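Local structure of putative uncharacterized protein (Mycobacterium tuberculosis, 3I7T) at residues A43-A48 with V112-D117. The protein is of unknown function but belongs to the RidA (YjgF/YER057c/UK114) family and forms a homotrimer. Numbering follows the deposited sequence.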
# COMPACT_ATOMS: atom_id res chain seq x y z
N ALA A 43 19.87 11.91 2.08
CA ALA A 43 20.55 10.98 2.98
C ALA A 43 19.58 9.99 3.60
O ALA A 43 19.89 8.80 3.75
CB ALA A 43 21.29 11.75 4.05
N GLN A 44 18.40 10.47 3.98
CA GLN A 44 17.37 9.63 4.58
C GLN A 44 16.85 8.60 3.60
O GLN A 44 16.60 7.45 3.97
CB GLN A 44 16.22 10.49 5.10
CG GLN A 44 16.59 11.32 6.34
CD GLN A 44 15.37 11.88 7.03
OE1 GLN A 44 14.23 11.56 6.68
NE2 GLN A 44 15.60 12.75 8.02
N THR A 45 16.68 8.99 2.33
CA THR A 45 16.29 8.00 1.31
C THR A 45 17.35 6.92 1.13
O THR A 45 17.04 5.74 1.09
CB THR A 45 16.01 8.68 -0.04
OG1 THR A 45 15.10 9.76 0.18
CG2 THR A 45 15.37 7.70 -0.99
N ARG A 46 18.62 7.31 1.04
CA ARG A 46 19.68 6.33 0.87
C ARG A 46 19.69 5.37 2.05
O ARG A 46 19.81 4.15 1.88
CB ARG A 46 21.05 7.00 0.72
CG ARG A 46 21.23 7.71 -0.63
CD ARG A 46 22.69 8.12 -0.88
NE ARG A 46 23.22 8.90 0.25
CZ ARG A 46 23.25 10.23 0.31
NH1 ARG A 46 22.81 10.96 -0.71
NH2 ARG A 46 23.75 10.82 1.38
N ASP A 47 19.55 5.91 3.25
CA ASP A 47 19.61 5.09 4.47
C ASP A 47 18.39 4.18 4.58
O ASP A 47 18.49 3.04 5.05
CB ASP A 47 19.74 5.99 5.70
CG ASP A 47 20.24 5.23 6.92
OD1 ASP A 47 21.32 4.59 6.82
OD2 ASP A 47 19.55 5.25 7.96
N ALA A 48 17.23 4.67 4.15
CA ALA A 48 16.02 3.84 4.17
C ALA A 48 16.20 2.67 3.22
O ALA A 48 15.80 1.55 3.52
CB ALA A 48 14.77 4.65 3.81
N VAL A 112 10.94 10.93 4.87
CA VAL A 112 10.64 9.94 3.84
C VAL A 112 10.51 8.56 4.50
O VAL A 112 11.24 8.24 5.43
CB VAL A 112 11.71 9.93 2.70
CG1 VAL A 112 13.10 9.68 3.23
CG2 VAL A 112 11.36 8.87 1.66
N GLU A 113 9.52 7.79 4.05
CA GLU A 113 9.41 6.40 4.46
C GLU A 113 9.18 5.53 3.22
O GLU A 113 8.43 5.91 2.32
CB GLU A 113 8.27 6.23 5.46
CG GLU A 113 8.05 4.78 5.93
CD GLU A 113 7.24 4.72 7.21
OE1 GLU A 113 7.18 5.75 7.92
OE2 GLU A 113 6.64 3.67 7.51
N ILE A 114 9.83 4.37 3.17
CA ILE A 114 9.72 3.49 2.01
C ILE A 114 9.31 2.07 2.39
O ILE A 114 9.88 1.48 3.30
CB ILE A 114 11.07 3.47 1.23
CG1 ILE A 114 11.48 4.93 0.95
CG2 ILE A 114 10.97 2.59 -0.03
CD1 ILE A 114 12.80 5.09 0.22
N GLU A 115 8.32 1.54 1.68
CA GLU A 115 7.97 0.13 1.76
C GLU A 115 8.49 -0.62 0.55
O GLU A 115 8.74 -0.02 -0.50
CB GLU A 115 6.45 -0.02 1.78
CG GLU A 115 5.78 0.63 2.95
CD GLU A 115 4.27 0.58 2.81
OE1 GLU A 115 3.79 0.20 1.72
OE2 GLU A 115 3.55 0.90 3.77
N ALA A 116 8.59 -1.94 0.65
CA ALA A 116 8.95 -2.72 -0.51
C ALA A 116 8.27 -4.10 -0.49
O ALA A 116 8.06 -4.68 0.58
CB ALA A 116 10.46 -2.87 -0.60
N ASP A 117 7.91 -4.58 -1.69
CA ASP A 117 7.47 -5.96 -1.87
C ASP A 117 8.44 -6.61 -2.83
O ASP A 117 8.86 -6.00 -3.82
CB ASP A 117 6.06 -6.03 -2.46
CG ASP A 117 5.03 -5.43 -1.54
OD1 ASP A 117 4.90 -5.93 -0.40
OD2 ASP A 117 4.36 -4.46 -1.94
O HOH W 1 13.20 8.81 7.13
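The flat carboxamide of Q44 sits at the start of strand 112-119, and its OE1 and NE2 are both hydrogen-bonded. Q44 OE1 accepts from the backbone N of L111 and is 3.0 Å from water 1. That water lies 2.7 Å from V112 O and so bridges helix and strand. NE2 donates to the carbonyls of G109 and G38. Nearer the helix backbone the contact is van der Waals packing, mostly of carbon atoms. With CG1 between its own backbone N and carbonyl carbon (chi1 58°), V112 turns that methyl onto T45 and Q44. V112 CG1 lies 3.6 Å from T45 OG1 and also packs on Q44 CB. The T45 hydroxyl bonds to the carbonyl of I41, one helical turn back. T45 CG2 meets I114 CD1 at 3.9 Å, and the two side chains cross at about a right angle. A48 CB touches I114 CD1 at 4.1 Å. The axes of segments 43-48 and 112-117 come within 8.3 Å, their directions 25° apart. V112 and I114 point toward the helix; E113 between them points away. E115 forms salt bridges with R70 of its own chain and R70 of the second subunit. In this core of the RidA-family domain, carbon packing joins helix 41-58 to the sheet, and the buried Q44 amide and T45 hydroxyl are bonded mainly to backbone groups.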